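Local coordinates for protein NS1 (Human bocavirus, PDB 4KW3) that probably recognises the viral replication origin and nicks one DNA strand through its N-terminal nuclease domain, the part present here, to start rolling-circle replication, at residues 66-69 against 70-74; 80-83 against 84-88; 209-212 against 213-217. One frame throughout, in Å; residues are numbered along the deposited sequence.

Interaction 1: residues 66-69 against 70-74; sequences LISL and EDRHF
L69, E70 and R72 carry this turn, in which the chain comes off the last turn of helix 60-69 and folds back on the carbonyls it has just left. The carbonyl of L69 is the pivot. R72 N donates to L69 O at 2.9 Å, nearly straight at 166° and from above the carbonyl plane, while H73 N adds a weak bond to the same oxygen. One carbonyl thus gathers two backbone N-H groups from three and four residues on.

R72 closes the turn a second time with its side chain. The aliphatic part leads back towards the helix and bends at chi3 (47°), and NH1 hydrogen-bonds to S68 O at 2.6 Å (157°). That oxygen lies almost in the guanidinium plane, at its edge, yet the nitrogen itself stands well above the carbonyl plane of S68. The arginine crosses the L69 side chain at about a right angle, with CD2 of L69 4.0 Å from NH1 of R72. The far nitrogen, NH2, has a weak bond to G41 O.

E70 meets the helix through its backbone N and its CB, both against the carbonyl of I67. The N makes a weak bond to I67 O at 3.4 Å, and CB sits close to the same oxygen.

H73, the N-cap of helix 74-94, turns ND1 edge-on towards L69 O, and its NE2 is hydrogen-bonded to S243 OG on strand 241-247. L69 packs on S45 and M46 of helix 43-49, and F74 reaches helix 31-38, so the turn joins helices 60-69 and 74-94 and is flanked by helices 43-49 and 31-38.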
loop_
_atom_site.group_PDB
_atom_site.type_symbol
_atom_site.label_atom_id
_atom_site.label_comp_id
_atom_site.label_asym_id
_atom_site.label_seq_id
_atom_site.Cartn_x
_atom_site.Cartn_y
_atom_site.Cartn_z
ATOM N N LEU A 66 2.940 19.165 -2.498
ATOM C CA LEU A 66 2.118 17.977 -2.710
ATOM C C LEU A 66 2.053 17.570 -4.174
ATOM O O LEU A 66 2.111 16.381 -4.489
ATOM C CB LEU A 66 0.714 18.172 -2.137
ATOM C CG LEU A 66 0.716 18.226 -0.615
ATOM C CD1 LEU A 66 -0.646 18.585 -0.104
ATOM C CD2 LEU A 66 1.196 16.874 -0.048
ATOM N N ILE A 67 1.908 18.541 -5.068
ATOM C CA ILE A 67 1.986 18.244 -6.497
ATOM C C ILE A 67 3.334 17.604 -6.874
ATOM O O ILE A 67 3.367 16.645 -7.649
ATOM C CB ILE A 67 1.717 19.495 -7.380
ATOM C CG1 ILE A 67 0.239 19.853 -7.325
ATOM C CG2 ILE A 67 2.008 19.198 -8.827
ATOM C CD1 ILE A 67 -0.652 18.701 -7.808
ATOM N N SER A 68 4.433 18.060 -6.276
ATOM C CA SER A 68 5.712 17.520 -6.700
ATOM C C SER A 68 5.922 16.127 -6.096
ATOM O O SER A 68 6.685 15.325 -6.620
ATOM C CB SER A 68 6.888 18.440 -6.335
ATOM O OG SER A 68 7.203 18.376 -4.960
ATOM N N LEU A 69 5.258 15.852 -4.985
ATOM C CA LEU A 69 5.419 14.577 -4.297
ATOM C C LEU A 69 4.526 13.475 -4.826
ATOM O O LEU A 69 4.709 12.324 -4.467
ATOM C CB LEU A 69 5.139 14.758 -2.807
ATOM C CG LEU A 69 6.298 15.384 -2.046
ATOM C CD1 LEU A 69 5.933 15.655 -0.579
ATOM C CD2 LEU A 69 7.485 14.469 -2.177
ATOM N N GLU A 70 3.629 13.826 -5.739
ATOM C CA GLU A 70 2.434 13.022 -6.017
ATOM C C GLU A 70 2.576 11.508 -6.202
ATOM O O GLU A 70 1.800 10.757 -5.594
ATOM C CB GLU A 70 1.677 13.640 -7.191
ATOM C CG GLU A 70 0.379 12.957 -7.541
ATOM C CD GLU A 70 -0.135 13.391 -8.896
ATOM O OE1 GLU A 70 0.316 14.454 -9.384
ATOM O OE2 GLU A 70 -0.987 12.681 -9.473
ATOM N N ASP A 71 3.542 11.028 -6.975
ATOM C CA ASP A 71 3.718 9.560 -7.059
ATOM C C ASP A 71 5.054 9.076 -6.489
ATOM O O ASP A 71 5.478 7.960 -6.751
ATOM C CB ASP A 71 3.556 9.068 -8.500
ATOM C CG ASP A 71 2.129 9.201 -9.013
ATOM O OD1 ASP A 71 1.177 9.292 -8.202
ATOM O OD2 ASP A 71 1.959 9.263 -10.248
ATOM N N ARG A 72 5.712 9.932 -5.720
ATOM C CA ARG A 72 7.104 9.746 -5.361
ATOM C C ARG A 72 7.340 9.591 -3.862
ATOM O O ARG A 72 8.452 9.259 -3.450
ATOM C CB ARG A 72 7.935 10.951 -5.839
ATOM C CG ARG A 72 7.848 11.302 -7.314
ATOM C CD ARG A 72 8.442 12.706 -7.585
ATOM N NE ARG A 72 9.748 12.910 -6.946
ATOM C CZ ARG A 72 10.048 13.907 -6.110
ATOM N NH1 ARG A 72 9.144 14.826 -5.797
ATOM N NH2 ARG A 72 11.262 13.991 -5.585
ATOM N N HIS A 73 6.351 9.911 -3.034
ATOM C CA HIS A 73 6.602 9.830 -1.593
ATOM C C HIS A 73 6.702 8.361 -1.180
ATOM O O HIS A 73 6.242 7.475 -1.905
ATOM C CB HIS A 73 5.534 10.550 -0.785
ATOM C CG HIS A 73 4.174 9.937 -0.913
ATOM N ND1 HIS A 73 3.288 10.289 -1.910
ATOM C CD2 HIS A 73 3.556 8.981 -0.179
ATOM C CE1 HIS A 73 2.178 9.594 -1.774
ATOM N NE2 HIS A 73 2.318 8.784 -0.738
ATOM N N PHE A 74 7.296 8.111 -0.018
ATOM C CA PHE A 74 7.734 6.762 0.309
ATOM C C PHE A 74 6.582 5.764 0.345
ATOM O O PHE A 74 6.725 4.637 -0.119
ATOM C CB PHE A 74 8.561 6.723 1.600
ATOM C CG PHE A 74 7.748 6.857 2.866
ATOM C CD1 PHE A 74 7.301 8.100 3.293
ATOM C CD2 PHE A 74 7.463 5.738 3.650
ATOM C CE1 PHE A 74 6.579 8.232 4.473
ATOM C CE2 PHE A 74 6.722 5.858 4.830
ATOM C CZ PHE A 74 6.283 7.105 5.245
#

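Interaction 2: residues 80-83 against 84-88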
loop_
_atom_site.group_PDB
_atom_site.type_symbol
_atom_site.label_atom_id
_atom_site.label_comp_id
_atom_site.label_asym_id
_atom_site.label_seq_id
_atom_site.Cartn_x
_atom_site.Cartn_y
_atom_site.Cartn_z
ATOM N N LYS A 80 3.911 0.826 -4.928
ATOM C CA LYS A 80 4.327 0.307 -6.239
ATOM C C LYS A 80 5.141 -0.986 -6.104
ATOM O O LYS A 80 5.011 -1.894 -6.923
ATOM C CB LYS A 80 5.148 1.338 -7.013
ATOM C CG LYS A 80 4.410 2.639 -7.313
ATOM C CD LYS A 80 5.356 3.702 -7.868
ATOM C CE LYS A 80 4.716 5.071 -7.889
ATOM N NZ LYS A 80 5.657 6.084 -8.470
ATOM N N ALA A 81 5.994 -1.045 -5.081
ATOM C CA ALA A 81 6.821 -2.212 -4.822
ATOM C C ALA A 81 5.939 -3.446 -4.604
ATOM O O ALA A 81 6.133 -4.490 -5.244
ATOM C CB ALA A 81 7.718 -1.968 -3.612
ATOM N N VAL A 82 4.972 -3.307 -3.701
ATOM C CA VAL A 82 4.038 -4.378 -3.394
ATOM C C VAL A 82 3.243 -4.812 -4.634
ATOM O O VAL A 82 3.083 -6.015 -4.885
ATOM C CB VAL A 82 3.085 -3.970 -2.237
ATOM C CG1 VAL A 82 1.989 -4.990 -2.059
ATOM C CG2 VAL A 82 3.862 -3.819 -0.935
ATOM N N TYR A 83 2.783 -3.838 -5.421
ATOM C CA TYR A 83 2.093 -4.123 -6.679
ATOM C C TYR A 83 2.977 -4.948 -7.644
ATOM O O TYR A 83 2.546 -5.977 -8.182
ATOM C CB TYR A 83 1.603 -2.835 -7.366
ATOM C CG TYR A 83 0.899 -3.114 -8.675
ATOM C CD1 TYR A 83 1.608 -3.217 -9.863
ATOM C CD2 TYR A 83 -0.473 -3.314 -8.716
ATOM C CE1 TYR A 83 0.968 -3.521 -11.049
ATOM C CE2 TYR A 83 -1.117 -3.610 -9.895
ATOM C CZ TYR A 83 -0.394 -3.707 -11.053
ATOM O OH TYR A 83 -1.040 -3.998 -12.227
ATOM N N MET A 84 4.192 -4.476 -7.899
ATOM C CA MET A 84 5.125 -5.263 -8.697
ATOM C C MET A 84 5.314 -6.699 -8.153
ATOM O O MET A 84 5.288 -7.667 -8.923
ATOM C CB MET A 84 6.470 -4.546 -8.833
ATOM C CG MET A 84 6.399 -3.313 -9.768
ATOM S SD MET A 84 8.003 -2.518 -10.053
ATOM C CE MET A 84 8.342 -1.777 -8.461
ATOM N N ALA A 85 5.495 -6.826 -6.838
ATOM C CA ALA A 85 5.643 -8.129 -6.210
ATOM C C ALA A 85 4.414 -9.021 -6.438
ATOM O O ALA A 85 4.560 -10.225 -6.680
ATOM C CB ALA A 85 5.952 -7.986 -4.729
ATOM N N THR A 86 3.224 -8.419 -6.386
ATOM C CA THR A 86 1.966 -9.139 -6.592
ATOM C C THR A 86 1.873 -9.667 -8.024
ATOM O O THR A 86 1.411 -10.784 -8.272
ATOM C CB THR A 86 0.728 -8.239 -6.329
ATOM O OG1 THR A 86 0.765 -7.709 -5.000
ATOM C CG2 THR A 86 -0.554 -9.027 -6.499
ATOM N N THR A 87 2.298 -8.829 -8.957
ATOM C CA THR A 87 2.409 -9.175 -10.364
ATOM C C THR A 87 3.357 -10.351 -10.527
ATOM O O THR A 87 3.045 -11.325 -11.215
ATOM C CB THR A 87 2.924 -7.964 -11.173
ATOM O OG1 THR A 87 1.876 -6.987 -11.259
ATOM C CG2 THR A 87 3.282 -8.366 -12.541
ATOM N N THR A 88 4.524 -10.250 -9.901
ATOM C CA THR A 88 5.469 -11.350 -9.915
ATOM C C THR A 88 4.833 -12.621 -9.332
ATOM O O THR A 88 4.987 -13.707 -9.905
ATOM C CB THR A 88 6.750 -10.993 -9.155
ATOM O OG1 THR A 88 7.344 -9.832 -9.751
ATOM C CG2 THR A 88 7.761 -12.167 -9.185
#
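Y83 and T87 meet one turn apart on helix 74-94. T87 OG1 approaches the Y83 ring obliquely, 3.6 Å from CE1 of Y83, and the two side chains run at a slant to one another. With CG of Y83 set anti to its N (chi1 179°), the ring stands out from the helix roughly at its own level, and it is T87 OG1 that leans back towards it. The same hydroxyl makes a weak bond to Y83 O, while T87 N bonds to that oxygen at 3.0 Å.

On another side of the helix T86 does this more firmly. Its OG1, placed beside its own backbone N by chi1 of -57°, bonds to V82 O at 2.9 Å from above the carbonyl plane, and T86 N takes the same oxygen at 2.8 Å. V82 O is therefore gripped by two donors of one residue; T86 is buried, and its hydroxyl finds its acceptor one turn back in the same helix. T88 repeats the pattern on M84 O, with OG1 at 3.1 Å.

M84 lies back over the preceding turn. Its CG lies 3.5 Å from K80 O, and its CE comes to 4.0 Å from CA of A81. M84 N to K80 O, at 178°, and A85 N to A81 O are the regular i to i-4 bonds of the helix.

Further out, V82 and T86 pack on I118 of strand 114-122, and Y83 and T87 on I103 of strand 101-109, so helix 74-94 packs on the sheet along one flank and meets helix 134-149 with V82, A85, T86 and M84.

Interaction 3: residues 209-212 against 213-217; sequences KNYL and LPKNR
The predicted RCR-3 motif, Y211 to K215, spans the end of helix 204-212 and the turn after it, and Y211 is its predicted nuclease tyrosine. K215 reaches back across the turn to that tyrosine, fully extended beyond CG. Its CE lies over one face of the Y211 ring, 4.3 Å from the centroid and 21° off the normal, a CH-pi contact displaced towards the rim. Beyond it NZ makes a weak bond to Y211 OH at 3.3 Å. The stronger partner of NZ is E108 OE1, in a salt bridge to a predicted metal ligand.

The helix ends in a wider pi-type turn, with P214 packed against it: its CD sits 3.2 Å from K209 O and its CG 3.4 Å from N210 O. P214 is also the centre of an inverse gamma turn, closed by K215 N to L213 O at 2.6 Å, which sends the chain on to strand 216-217. L212 packs on H117, another predicted metal ligand. All this is consistent with the HUH endonucleases of rolling-circle initiators, where a helix-borne tyrosine faces a His-hydrophobic-His strand, here H115-C116-H117.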
loop_
_atom_site.group_PDB
_atom_site.type_symbol
_atom_site.label_atom_id
_atom_site.label_comp_id
_atom_site.label_asym_id
_atom_site.label_seq_id
_atom_site.Cartn_x
_atom_site.Cartn_y
_atom_site.Cartn_z
ATOM N N LYS A 209 -14.578 -0.496 -2.092
ATOM C CA LYS A 209 -15.436 0.676 -2.017
ATOM C C LYS A 209 -15.742 1.052 -0.578
ATOM O O LYS A 209 -15.679 2.238 -0.215
ATOM C CB LYS A 209 -16.753 0.443 -2.756
ATOM C CG LYS A 209 -17.664 1.666 -2.744
ATOM C CD LYS A 209 -19.129 1.349 -3.060
ATOM C CE LYS A 209 -19.780 0.631 -1.920
ATOM N NZ LYS A 209 -21.264 0.560 -2.060
ATOM N N ASN A 210 -16.033 0.045 0.252
ATOM C CA ASN A 210 -16.496 0.336 1.599
ATOM C C ASN A 210 -15.429 0.437 2.665
ATOM O O ASN A 210 -15.610 1.188 3.626
ATOM C CB ASN A 210 -17.580 -0.658 2.035
ATOM C CG ASN A 210 -18.846 -0.445 1.287
ATOM O OD1 ASN A 210 -19.204 0.698 1.013
ATOM N ND2 ASN A 210 -19.515 -1.525 0.900
ATOM N N TYR A 211 -14.307 -0.255 2.487
ATOM C CA TYR A 211 -13.301 -0.230 3.537
ATOM C C TYR A 211 -12.039 0.532 3.116
ATOM O O TYR A 211 -11.513 1.297 3.896
ATOM C CB TYR A 211 -12.946 -1.639 4.097
ATOM C CG TYR A 211 -11.783 -1.515 5.063
ATOM C CD1 TYR A 211 -11.992 -1.107 6.390
ATOM C CD2 TYR A 211 -10.464 -1.720 4.635
ATOM C CE1 TYR A 211 -10.922 -0.922 7.264
ATOM C CE2 TYR A 211 -9.389 -1.538 5.504
ATOM C CZ TYR A 211 -9.628 -1.132 6.818
ATOM O OH TYR A 211 -8.572 -0.947 7.687
ATOM N N LEU A 212 -11.588 0.388 1.878
ATOM C CA LEU A 212 -10.337 1.038 1.464
ATOM C C LEU A 212 -10.533 2.495 0.975
ATOM O O LEU A 212 -9.740 3.375 1.310
ATOM C CB LEU A 212 -9.631 0.201 0.400
ATOM C CG LEU A 212 -9.079 -1.166 0.837
ATOM C CD1 LEU A 212 -8.418 -1.857 -0.345
ATOM C CD2 LEU A 212 -8.068 -1.013 1.991
ATOM N N LEU A 213 -11.595 2.747 0.207
ATOM C CA LEU A 213 -11.834 4.071 -0.368
ATOM C C LEU A 213 -12.111 5.208 0.617
ATOM O O LEU A 213 -11.468 6.259 0.552
ATOM C CB LEU A 213 -12.928 4.025 -1.433
ATOM C CG LEU A 213 -12.433 3.547 -2.791
ATOM C CD1 LEU A 213 -13.472 3.862 -3.827
ATOM C CD2 LEU A 213 -11.093 4.209 -3.109
ATOM N N PRO A 214 -13.045 5.004 1.556
ATOM C CA PRO A 214 -13.431 6.206 2.314
ATOM C C PRO A 214 -12.482 6.536 3.466
ATOM O O PRO A 214 -12.845 6.506 4.632
ATOM C CB PRO A 214 -14.838 5.865 2.803
ATOM C CG PRO A 214 -14.848 4.375 2.918
ATOM C CD PRO A 214 -13.842 3.821 1.933
ATOM N N LYS A 215 -11.250 6.855 3.101
ATOM C CA LYS A 215 -10.250 7.293 4.060
ATOM C C LYS A 215 -9.657 8.614 3.574
ATOM O O LYS A 215 -9.669 8.911 2.377
ATOM C CB LYS A 215 -9.150 6.238 4.211
ATOM C CG LYS A 215 -9.655 4.880 4.646
ATOM C CD LYS A 215 -8.513 3.915 4.855
ATOM C CE LYS A 215 -9.009 2.544 5.297
ATOM N NZ LYS A 215 -7.903 1.733 5.879
ATOM N N ASN A 216 -9.131 9.411 4.493
ATOM C CA ASN A 216 -8.446 10.630 4.079
ATOM C C ASN A 216 -6.975 10.309 3.886
ATOM O O ASN A 216 -6.475 9.315 4.417
ATOM C CB ASN A 216 -8.654 11.740 5.098
ATOM C CG ASN A 216 -10.125 12.075 5.292
ATOM O OD1 ASN A 216 -10.881 12.188 4.317
ATOM N ND2 ASN A 216 -10.540 12.255 6.547
ATOM N N ARG A 217 -6.293 11.112 3.079
ATOM C CA ARG A 217 -4.885 10.886 2.836
ATOM C C ARG A 217 -3.982 11.468 3.897
ATOM O O ARG A 217 -4.203 12.594 4.362
ATOM C CB ARG A 217 -4.448 11.438 1.481
ATOM C CG ARG A 217 -3.062 10.926 1.095
ATOM C CD ARG A 217 -2.667 11.297 -0.297
ATOM N NE ARG A 217 -2.558 12.728 -0.455
ATOM C CZ ARG A 217 -1.899 13.295 -1.452
ATOM N NH1 ARG A 217 -1.308 12.510 -2.333
ATOM N NH2 ARG A 217 -1.828 14.625 -1.560
#

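Overall arrangement
All three contacts belong to one nuclease domain and follow one another along the chain. Interaction 1 is the turn between helices 60-69 and 74-94, and interaction 2 lies further along the second of these; their centres are 19 Å apart, yet K80 NZ reaches D71 O at 2.6 Å, a probable hydrogen bond tying helix to turn. Interaction 3 comes much later and touches interaction 1 where L66 CD2 packs on R217 NH2. Interactions 2 and 3 lie on opposite sides of the chain's centre, about 11 Å apart at their nearest atoms. They pack on opposite faces of strand 114-122, with the predicted metal ligands H117 and E108 on the side of interaction 3.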